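Lectin (Trichosanthes anguina, PDB 4HR6) binds galactose-type sugars through two ricin-type beta-trefoil domains, as the lectin part of a three-chain nontoxic homologue of type II ribosome-inactivating proteins. Local coordinates at residues D16-D21 / L35-Q40; D51-S56 / E83-D88; L103-N108 / L116-N121; W201-I206 / L244-L249. All coordinates share one frame; numbering follows the deposited sequence.

Contact 1 of 4, residues D16-D21 / L35-Q40; sequences DALCVD and LYPCGQ. With AMG (methyl alpha-D-galactopyranoside), chain D.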
# COMPACT_ATOMS: atom_id res chain seq x y z
N ASP C 16 -12.16 4.51 17.32
CA ASP C 16 -12.76 3.22 17.59
C ASP C 16 -13.59 2.64 16.43
O ASP C 16 -14.43 1.76 16.64
CB ASP C 16 -13.59 3.29 18.90
CG ASP C 16 -12.72 3.07 20.15
OD1 ASP C 16 -12.79 1.97 20.73
OD2 ASP C 16 -11.94 3.98 20.53
N ALA C 17 -13.32 3.10 15.21
CA ALA C 17 -13.98 2.60 14.00
C ALA C 17 -15.37 3.14 13.79
O ALA C 17 -16.15 2.58 13.03
CB ALA C 17 -14.02 1.06 13.99
N LEU C 18 -15.69 4.25 14.45
CA LEU C 18 -17.02 4.83 14.32
C LEU C 18 -17.03 5.84 13.19
O LEU C 18 -15.99 6.37 12.81
CB LEU C 18 -17.45 5.47 15.63
CG LEU C 18 -17.73 4.44 16.74
CD1 LEU C 18 -17.56 5.08 18.11
CD2 LEU C 18 -19.11 3.85 16.59
N CYS C 19 -18.24 6.11 12.69
CA CYS C 19 -18.44 6.98 11.54
C CYS C 19 -18.96 8.37 11.89
O CYS C 19 -19.74 8.54 12.84
CB CYS C 19 -19.39 6.30 10.55
SG CYS C 19 -18.54 5.10 9.50
N VAL C 20 -18.51 9.36 11.12
CA VAL C 20 -18.99 10.72 11.19
C VAL C 20 -20.44 10.75 10.66
O VAL C 20 -20.74 10.25 9.57
CB VAL C 20 -18.06 11.67 10.43
CG1 VAL C 20 -18.62 13.08 10.40
CG2 VAL C 20 -16.67 11.66 11.06
N ASP C 21 -21.32 11.33 11.46
CA ASP C 21 -22.77 11.13 11.32
C ASP C 21 -23.44 12.43 11.78
O ASP C 21 -23.18 12.90 12.90
CB ASP C 21 -23.18 9.91 12.15
CG ASP C 21 -24.69 9.72 12.25
OD1 ASP C 21 -25.18 8.57 12.10
OD2 ASP C 21 -25.39 10.72 12.52
N LEU C 35 -19.97 10.93 16.38
CA LEU C 35 -19.54 9.57 16.05
C LEU C 35 -20.73 8.65 16.25
O LEU C 35 -21.44 8.79 17.23
CB LEU C 35 -18.43 9.09 16.96
CG LEU C 35 -17.04 9.70 16.88
CD1 LEU C 35 -16.12 8.88 17.78
CD2 LEU C 35 -16.51 9.74 15.45
N TYR C 36 -20.91 7.69 15.36
CA TYR C 36 -22.01 6.74 15.46
C TYR C 36 -21.65 5.45 14.71
O TYR C 36 -20.92 5.51 13.73
CB TYR C 36 -23.30 7.36 14.90
CG TYR C 36 -24.58 6.71 15.38
CD1 TYR C 36 -25.17 7.10 16.59
CD2 TYR C 36 -25.19 5.69 14.65
CE1 TYR C 36 -26.34 6.50 17.05
CE2 TYR C 36 -26.35 5.08 15.10
CZ TYR C 36 -26.93 5.49 16.30
OH TYR C 36 -28.08 4.89 16.73
N PRO C 37 -22.14 4.28 15.16
CA PRO C 37 -21.93 3.06 14.40
C PRO C 37 -22.10 3.24 12.89
O PRO C 37 -23.08 3.86 12.46
CB PRO C 37 -23.01 2.13 14.95
CG PRO C 37 -23.22 2.58 16.36
CD PRO C 37 -22.75 4.00 16.48
N CYS C 38 -21.15 2.72 12.11
CA CYS C 38 -21.19 2.87 10.67
C CYS C 38 -22.33 2.06 10.11
O CYS C 38 -22.56 0.92 10.52
CB CYS C 38 -19.89 2.41 10.03
SG CYS C 38 -18.47 3.37 10.55
N GLY C 39 -23.05 2.66 9.17
CA GLY C 39 -24.12 1.99 8.44
C GLY C 39 -24.32 2.65 7.10
O GLY C 39 -23.55 3.54 6.72
N GLN C 40 -25.36 2.24 6.38
CA GLN C 40 -25.60 2.73 5.03
C GLN C 40 -26.52 3.96 4.99
O GLN C 40 -26.97 4.34 3.91
CB GLN C 40 -26.17 1.61 4.16
CG GLN C 40 -25.46 0.27 4.35
CD GLN C 40 -25.24 -0.48 3.04
OE1 GLN C 40 -26.19 -0.87 2.36
NE2 GLN C 40 -23.97 -0.68 2.68
C1 AMG D . -30.75 7.83 14.16
C2 AMG D . -29.93 7.81 12.88
C3 AMG D . -28.43 7.65 13.17
C4 AMG D . -27.94 8.61 14.25
C5 AMG D . -28.89 8.68 15.45
C6 AMG D . -28.51 9.81 16.41
C7 AMG D . -32.00 5.97 15.03
O1 AMG D . -30.71 6.54 14.80
O2 AMG D . -30.37 6.73 12.05
O3 AMG D . -27.67 7.86 11.96
O4 AMG D . -27.76 9.92 13.68
O5 AMG D . -30.25 8.85 15.04
O6 AMG D . -28.72 9.41 17.76
O HOH W 1 -18.76 1.41 13.20
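The galactoside site of the first beta-trefoil domain is built on the hairpin of strands 19-22 and 33-36, and Asp-21 and Tyr-36 face the sugar from its two strands. The Asp-21 carboxylate takes the hydroxyls of methyl alpha-D-galactopyranoside as a pair: AMG O3 donates to OD1 at 2.6 Å and AMG O4 to OD2 at 2.8 Å. Tyr-36 CG is anti to the backbone N (chi1 -159°), and one face of the ring is covered by the sugar, AMG C4 lying 3.7 Å above its centre; Pro-37 CD lies over the rim of the opposite face. Behind the site, Cys-19 and Tyr-36 form a hydrogen-bonded antiparallel pair, Cys-19 N reaching Tyr-36 O at 2.9 Å. The Cys-19 to Cys-38 disulfide (chi3 95°) ties the start of strand 19-22 to the loop after strand 33-36, and a water joins Ala-17 O to Cys-38 N. Leu-18 CD2 packs 3.6 Å from Pro-37 CD, while its CB meets Leu-35 CB. Gln-44 NE2 also bonds Asp-21 OD1 and so helps to hold the carboxylate. The chemistry is consistent with recognition by directed hydrogen bonds together with CH-pi packing, as in other galactose-binding lectins.

Contact 2 of 4, residues D51-S56 / E83-D88; sequences DGTVRS and EDISWD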
# COMPACT_ATOMS: atom_id res chain seq x y z
N ASP C 51 -14.67 22.48 -4.80
CA ASP C 51 -14.69 23.59 -3.83
C ASP C 51 -13.62 23.52 -2.75
O ASP C 51 -13.07 24.55 -2.34
CB ASP C 51 -16.00 23.54 -3.03
CG ASP C 51 -17.14 24.18 -3.73
OD1 ASP C 51 -16.94 25.20 -4.42
OD2 ASP C 51 -18.28 23.68 -3.56
N GLY C 52 -13.37 22.30 -2.26
CA GLY C 52 -12.75 22.10 -0.95
C GLY C 52 -13.81 21.96 0.12
O GLY C 52 -13.51 21.99 1.31
N THR C 53 -15.06 21.80 -0.29
CA THR C 53 -16.16 21.65 0.64
C THR C 53 -16.51 20.18 0.77
O THR C 53 -16.32 19.39 -0.15
CB THR C 53 -17.42 22.44 0.22
OG1 THR C 53 -17.86 22.03 -1.09
CG2 THR C 53 -17.15 23.95 0.22
N VAL C 54 -17.03 19.84 1.95
CA VAL C 54 -17.43 18.50 2.28
C VAL C 54 -18.90 18.57 2.71
O VAL C 54 -19.23 19.37 3.59
CB VAL C 54 -16.56 17.97 3.45
CG1 VAL C 54 -16.90 16.53 3.77
CG2 VAL C 54 -15.09 18.13 3.11
N ARG C 55 -19.75 17.75 2.10
CA ARG C 55 -21.21 17.92 2.22
C ARG C 55 -21.94 16.67 2.59
O ARG C 55 -21.68 15.61 2.03
CB ARG C 55 -21.81 18.44 0.91
CG ARG C 55 -21.03 19.60 0.30
CD ARG C 55 -21.88 20.49 -0.62
NE ARG C 55 -21.09 21.60 -1.14
CZ ARG C 55 -21.48 22.46 -2.07
NH1 ARG C 55 -22.70 22.40 -2.61
NH2 ARG C 55 -20.65 23.42 -2.47
N SER C 56 -22.88 16.79 3.54
CA SER C 56 -23.87 15.76 3.78
C SER C 56 -25.26 16.39 3.73
O SER C 56 -25.42 17.58 4.04
CB SER C 56 -23.67 15.09 5.13
OG SER C 56 -24.43 13.90 5.19
N GLU C 83 -14.32 30.81 3.96
CA GLU C 83 -13.22 30.38 4.82
C GLU C 83 -13.60 29.32 5.85
O GLU C 83 -12.73 28.57 6.30
CB GLU C 83 -12.60 31.58 5.56
CG GLU C 83 -11.86 32.57 4.67
CD GLU C 83 -12.75 33.64 4.06
OE1 GLU C 83 -12.21 34.55 3.40
OE2 GLU C 83 -13.99 33.58 4.25
N ASP C 84 -14.88 29.26 6.21
CA ASP C 84 -15.36 28.37 7.28
C ASP C 84 -15.83 27.00 6.78
O ASP C 84 -16.14 26.13 7.60
CB ASP C 84 -16.49 29.05 8.06
CG ASP C 84 -16.04 30.32 8.78
OD1 ASP C 84 -14.85 30.44 9.13
OD2 ASP C 84 -16.90 31.21 9.01
N ILE C 85 -15.87 26.83 5.46
CA ILE C 85 -16.32 25.57 4.85
C ILE C 85 -15.25 24.93 3.94
O ILE C 85 -15.56 24.01 3.16
CB ILE C 85 -17.65 25.76 4.09
CG1 ILE C 85 -17.58 26.97 3.15
CG2 ILE C 85 -18.79 25.94 5.08
CD1 ILE C 85 -18.76 27.06 2.20
N SER C 86 -14.01 25.41 4.04
CA SER C 86 -12.86 24.79 3.39
C SER C 86 -12.35 23.60 4.22
O SER C 86 -12.37 23.65 5.46
CB SER C 86 -11.71 25.80 3.26
OG SER C 86 -12.08 26.88 2.43
N TRP C 87 -11.90 22.55 3.55
CA TRP C 87 -11.32 21.40 4.24
C TRP C 87 -10.14 20.81 3.47
O TRP C 87 -10.08 20.89 2.24
CB TRP C 87 -12.39 20.34 4.49
CG TRP C 87 -13.51 20.84 5.35
CD1 TRP C 87 -14.75 21.24 4.93
CD2 TRP C 87 -13.49 21.02 6.78
NE1 TRP C 87 -15.51 21.64 6.01
CE2 TRP C 87 -14.76 21.52 7.15
CE3 TRP C 87 -12.53 20.80 7.77
CZ2 TRP C 87 -15.09 21.80 8.48
CZ3 TRP C 87 -12.86 21.08 9.09
CH2 TRP C 87 -14.13 21.57 9.43
N ASP C 88 -9.19 20.27 4.22
CA ASP C 88 -8.04 19.58 3.66
C ASP C 88 -7.85 18.25 4.40
O ASP C 88 -7.92 18.21 5.63
CB ASP C 88 -6.79 20.46 3.78
CG ASP C 88 -5.63 19.97 2.93
OD1 ASP C 88 -5.77 18.95 2.22
OD2 ASP C 88 -4.57 20.62 2.95
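Gly-52 O is met by two groups of segment 83-88: Trp-87 N donates to it at 2.8 Å, the N-H bent at the hydrogen (130°), and the CA-H of Ser-86 adds a weaker contact, with Ser-86 CA 3.5 Å from Gly-52 O. Gly-52 has a positive phi of 93°, and at its backbone angles a CB would be jammed against the carbonyl O of Asp-51, which calls for glycine; its CA lies 5.1 Å from Ser-86 CA.

This is the turn leading into strand 54-56 of the first ricin-type beta-trefoil domain, met by the loop that runs from strand 73-75 to strand 88-89. Within the turn segment, Asp-51 OD2 is held by two side chains: Arg-55 NH2 forms a salt bridge to it at 2.6 Å, and Thr-53 OG1 donates to it on the anti side of the carboxylate. Thr-53 OG1 in turn accepts from Arg-55 NE, which closes a small polar ring. With chi1 58°, OG1 sits between the backbone N and the carbonyl carbon, while CG2, anti to the carbonyl carbon, faces the loop. There Thr-53 CG2 comes 3.3 Å from Ile-85 O and 4.0 Å from Ile-85 CD1, the two side chains lying side by side and pointing the same way. The polar network thus fixes the rotation of the threonine that presents its methyl to the loop.

Val-54 and Trp-87 cross at about a right angle, Val-54 CG2 lying 3.6 Å from Trp-87 CD1. Trp-87 NE1 bonds to Leu-61 O on strand 59-62, which fixes the ring from its polar end. Trp-87 O accepts a hydrogen bond from Gln-164 NE2 of another chain.

Contact 3 of 4, residues L103-N108 / L116-N121; sequences LALTSN and LTMEVN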
# COMPACT_ATOMS: atom_id res chain seq x y z
N LEU C 103 -5.86 24.01 14.38
CA LEU C 103 -6.97 23.16 14.81
C LEU C 103 -7.14 21.93 13.92
O LEU C 103 -6.55 21.85 12.83
CB LEU C 103 -8.26 23.99 14.85
CG LEU C 103 -8.25 25.10 15.91
CD1 LEU C 103 -9.29 26.18 15.60
CD2 LEU C 103 -8.48 24.52 17.30
N ALA C 104 -7.94 20.97 14.38
CA ALA C 104 -8.13 19.71 13.68
C ALA C 104 -9.36 18.99 14.19
O ALA C 104 -9.68 19.06 15.37
CB ALA C 104 -6.91 18.82 13.86
N LEU C 105 -10.05 18.27 13.30
CA LEU C 105 -11.28 17.60 13.67
C LEU C 105 -10.98 16.54 14.73
O LEU C 105 -10.06 15.73 14.57
CB LEU C 105 -11.93 16.97 12.43
CG LEU C 105 -13.28 16.28 12.63
CD1 LEU C 105 -14.36 17.30 12.97
CD2 LEU C 105 -13.67 15.49 11.38
N THR C 106 -11.76 16.56 15.81
CA THR C 106 -11.50 15.74 16.99
C THR C 106 -12.76 15.11 17.54
O THR C 106 -13.86 15.64 17.37
CB THR C 106 -10.87 16.57 18.10
OG1 THR C 106 -9.82 17.38 17.57
CG2 THR C 106 -10.32 15.67 19.22
N SER C 107 -12.60 13.96 18.19
CA SER C 107 -13.67 13.32 18.92
C SER C 107 -13.14 12.98 20.31
O SER C 107 -12.53 11.93 20.52
CB SER C 107 -14.16 12.07 18.21
OG SER C 107 -15.23 11.49 18.92
N ASN C 108 -13.39 13.90 21.26
CA ASN C 108 -12.83 13.85 22.61
C ASN C 108 -13.19 12.61 23.43
O ASN C 108 -12.44 12.23 24.33
CB ASN C 108 -13.23 15.10 23.39
CG ASN C 108 -12.46 16.34 22.95
OD1 ASN C 108 -11.28 16.26 22.60
ND2 ASN C 108 -13.12 17.50 23.00
N LEU C 116 -18.61 15.97 17.90
CA LEU C 116 -17.33 16.24 17.24
C LEU C 116 -17.01 17.73 17.35
O LEU C 116 -17.89 18.58 17.29
CB LEU C 116 -17.33 15.82 15.76
CG LEU C 116 -17.67 14.36 15.42
CD1 LEU C 116 -17.26 14.06 13.98
CD2 LEU C 116 -17.00 13.38 16.37
N THR C 117 -15.72 18.02 17.47
CA THR C 117 -15.27 19.35 17.81
C THR C 117 -13.95 19.67 17.12
O THR C 117 -13.20 18.77 16.75
CB THR C 117 -15.11 19.49 19.35
OG1 THR C 117 -14.40 20.69 19.66
CG2 THR C 117 -14.33 18.30 19.94
N MET C 118 -13.69 20.96 16.96
CA MET C 118 -12.37 21.44 16.58
C MET C 118 -11.56 21.68 17.86
O MET C 118 -12.04 22.31 18.81
CB MET C 118 -12.48 22.70 15.74
CG MET C 118 -13.28 22.51 14.45
SD MET C 118 -12.61 21.30 13.27
CE MET C 118 -11.06 22.11 12.89
N GLU C 119 -10.34 21.14 17.88
CA GLU C 119 -9.43 21.25 19.02
C GLU C 119 -8.03 21.48 18.50
O GLU C 119 -7.75 21.28 17.31
CB GLU C 119 -9.41 19.96 19.86
CG GLU C 119 -10.76 19.50 20.39
CD GLU C 119 -11.36 20.45 21.43
OE1 GLU C 119 -10.68 21.43 21.82
OE2 GLU C 119 -12.52 20.20 21.84
N VAL C 120 -7.14 21.88 19.39
CA VAL C 120 -5.74 22.07 19.02
C VAL C 120 -5.21 20.75 18.47
O VAL C 120 -5.58 19.66 18.95
CB VAL C 120 -4.88 22.54 20.21
CG1 VAL C 120 -3.52 23.02 19.72
CG2 VAL C 120 -5.59 23.63 21.01
N ASN C 121 -4.37 20.84 17.44
CA ASN C 121 -3.85 19.63 16.80
C ASN C 121 -2.61 19.11 17.52
O ASN C 121 -1.56 19.73 17.48
CB ASN C 121 -3.53 19.90 15.32
CG ASN C 121 -3.12 18.64 14.56
OD1 ASN C 121 -3.49 17.52 14.93
ND2 ASN C 121 -2.36 18.83 13.50
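Main-chain hydrogen bonds between strands 103-106 and 117-120 pair Ala-104 with Glu-119 and Thr-106 with Thr-117. Within the second pair, Thr-106 N meets Thr-117 O at 2.8 Å and Thr-117 N returns to Thr-106 O at 3.0 Å; in the first, the bond from Glu-119 N to Ala-104 O is weak.

Among side-chain polar contacts, Asn-108 ND2 donates to Glu-119 OE2 at 3.0 Å, approaching from above the carboxylate plane while the oxygen stays close to the amide plane. Thr-106 OG1 donates to Ala-104 O within its own strand, and Gln-127 NE2 also bonds that hydroxyl.

Carbon contacts accompany them. Glu-119 CG, anti to the carbonyl carbon (chi1 -56°), lies 3.7 Å from Thr-106 CB, the side chains crossing at about a right angle; a bend at chi2 (-67°) then turns the carboxylate. Met-118 SD lies 4.4 Å from Leu-105 CD1 on their shared face, and its CE reaches Leu-103 CB at 3.9 Å. Beyond the strand, Leu-116 CD2 rests 3.6 Å from Ser-107 CB.

Two adjacent antiparallel strands joined by a connection of about ten residues (107-116) make this a beta hairpin, here one of those that build the first ricin-type beta-trefoil domain.

Contact 4 of 4, residues W201-I206 / L244-L249; sequences WKVITI and LKKIIL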
# COMPACT_ATOMS: atom_id res chain seq x y z
N TRP C 201 15.87 6.40 23.34
CA TRP C 201 14.73 6.42 22.42
C TRP C 201 13.56 5.66 23.05
O TRP C 201 13.76 4.67 23.74
CB TRP C 201 15.10 5.76 21.09
CG TRP C 201 16.21 6.42 20.31
CD1 TRP C 201 17.49 5.97 20.16
CD2 TRP C 201 16.12 7.61 19.51
NE1 TRP C 201 18.21 6.82 19.35
CE2 TRP C 201 17.40 7.83 18.94
CE3 TRP C 201 15.09 8.52 19.24
CZ2 TRP C 201 17.66 8.91 18.10
CZ3 TRP C 201 15.37 9.61 18.41
CH2 TRP C 201 16.64 9.79 17.85
N LYS C 202 12.33 6.11 22.77
CA LYS C 202 11.15 5.53 23.41
C LYS C 202 10.90 4.11 22.94
O LYS C 202 11.20 3.77 21.79
CB LYS C 202 9.94 6.42 23.17
CG LYS C 202 10.08 7.80 23.80
CD LYS C 202 9.27 8.87 23.07
CE LYS C 202 7.81 8.85 23.49
NZ LYS C 202 7.59 9.52 24.80
N VAL C 203 10.36 3.28 23.83
CA VAL C 203 10.16 1.87 23.58
C VAL C 203 8.67 1.60 23.35
O VAL C 203 7.82 2.18 24.04
CB VAL C 203 10.69 0.99 24.74
CG1 VAL C 203 10.14 -0.42 24.69
CG2 VAL C 203 12.22 0.95 24.71
N ILE C 204 8.38 0.72 22.39
CA ILE C 204 7.01 0.46 21.98
C ILE C 204 6.49 -0.74 22.73
O ILE C 204 7.14 -1.78 22.78
CB ILE C 204 6.89 0.16 20.46
CG1 ILE C 204 7.65 1.17 19.61
CG2 ILE C 204 5.41 0.10 20.05
CD1 ILE C 204 7.19 2.60 19.77
N THR C 205 5.28 -0.62 23.26
CA THR C 205 4.69 -1.68 24.05
C THR C 205 3.19 -1.63 23.79
O THR C 205 2.73 -0.85 22.97
CB THR C 205 5.05 -1.49 25.57
OG1 THR C 205 4.64 -2.63 26.33
CG2 THR C 205 4.40 -0.22 26.16
N ILE C 206 2.44 -2.47 24.49
CA ILE C 206 0.99 -2.52 24.37
C ILE C 206 0.32 -1.98 25.62
O ILE C 206 0.50 -2.55 26.71
CB ILE C 206 0.52 -3.98 24.18
CG1 ILE C 206 1.31 -4.64 23.03
CG2 ILE C 206 -0.98 -4.04 23.95
CD1 ILE C 206 0.95 -6.09 22.81
N LEU C 244 17.53 -8.55 20.87
CA LEU C 244 17.32 -7.56 21.93
C LEU C 244 15.88 -7.45 22.43
O LEU C 244 15.65 -6.87 23.50
CB LEU C 244 17.80 -6.16 21.48
CG LEU C 244 19.32 -5.95 21.46
CD1 LEU C 244 19.68 -4.60 20.87
CD2 LEU C 244 19.91 -6.10 22.86
N LYS C 245 14.93 -7.96 21.66
CA LYS C 245 13.51 -7.90 22.02
C LYS C 245 12.96 -6.47 22.22
O LYS C 245 11.96 -6.29 22.91
CB LYS C 245 13.24 -8.75 23.27
CG LYS C 245 12.73 -10.15 22.96
CD LYS C 245 13.80 -11.04 22.36
CE LYS C 245 13.27 -12.45 22.15
NZ LYS C 245 12.82 -13.09 23.42
N LYS C 246 13.61 -5.47 21.60
CA LYS C 246 13.21 -4.06 21.76
C LYS C 246 12.85 -3.36 20.43
O LYS C 246 13.71 -3.16 19.55
CB LYS C 246 14.29 -3.25 22.49
CG LYS C 246 14.05 -3.03 23.99
CD LYS C 246 14.54 -4.21 24.83
CE LYS C 246 14.43 -3.95 26.33
NZ LYS C 246 13.21 -4.56 26.94
N ILE C 247 11.58 -2.97 20.31
CA ILE C 247 11.12 -2.07 19.25
C ILE C 247 11.07 -0.65 19.82
O ILE C 247 10.42 -0.41 20.84
CB ILE C 247 9.72 -2.46 18.75
CG1 ILE C 247 9.66 -3.94 18.38
CG2 ILE C 247 9.31 -1.57 17.56
CD1 ILE C 247 10.75 -4.37 17.41
N ILE C 248 11.76 0.27 19.16
CA ILE C 248 11.82 1.65 19.60
C ILE C 248 11.29 2.61 18.53
O ILE C 248 11.04 2.20 17.40
CB ILE C 248 13.27 2.05 19.97
CG1 ILE C 248 14.17 2.07 18.74
CG2 ILE C 248 13.83 1.10 21.03
CD1 ILE C 248 15.57 2.59 18.99
N LEU C 249 11.15 3.88 18.92
CA LEU C 249 10.70 4.95 18.06
C LEU C 249 11.86 5.88 17.77
O LEU C 249 12.32 6.60 18.65
CB LEU C 249 9.57 5.72 18.74
CG LEU C 249 8.81 6.76 17.92
CD1 LEU C 249 8.18 6.15 16.69
CD2 LEU C 249 7.73 7.39 18.79
O HOH W 2 11.86 8.41 20.83
O HOH W 3 9.41 -3.81 21.96
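Ile-204 and Ile-247 meet where strand 201-208 runs antiparallel to strand 247-250: Ile-204 CG1, anti to the carbonyl carbon (chi1 -48°), lies 3.8 Å from Ile-247 CG2, the side chains crossing obliquely. A further bend at chi2 (-60°) brings Ile-204 CD1 to Leu-249 CB at 4.1 Å. Val-203 and Ile-248 form a non-hydrogen-bonded pair with both side chains on one face of the sheet, Val-203 CG2 resting 4.0 Å from Ile-248 CG2. The other branch of Ile-248 ends in CD1, which touches Trp-201 CB at 3.8 Å.

Behind the side chains, two backbone hydrogen bonds join the strands, with Val-203 opposite Ile-248 giving the register. Ile-204 N donates to Ile-247 O at 2.8 Å, and Leu-249 N donates to Lys-202 O at 2.9 Å. Beyond each of them the strands are bridged by water: one water accepts from Lys-202 N and donates to Leu-249 O, lying in the plane of the Trp-201 ring at its edge, and another links Ile-247 N to Ile-204 O.

The side chain of Ile-248 comes within about 4 Å of the second bound galactoside, so the strand pair lies beside the pocket that includes Asp-236 and His-250; the latter ring also meets that of Trp-201. Ile-204 and Ile-247 pack on Met-159 of strand 158-163, Ile-204 also on Val-191 and Ala-193 of strand 189-194. Val-203 and Ile-248, on their shared face, lie against Tyr-198 of strand 196-198.

Contacts 1, 2 and 3 follow one another along the chain within the first ricin-type beta-trefoil domain, and contact 4 comes last, in the second. Contacts 1 and 3 are hairpins whose centres lie about 17 Å apart, and they meet where Leu-35 CG packs 3.7 Å from Leu-116 CD2. Contact 2, its centre about 16 Å from that of contact 3, touches it through Trp-87 CH2 and Met-118 SD at 4.1 Å. Contact 3 therefore links the other two within one domain. Contact 4 stands about 32 Å from contact 1, centre to centre, across the middle of the chain, so the two bound galactosides sit in separate sites, one in each domain.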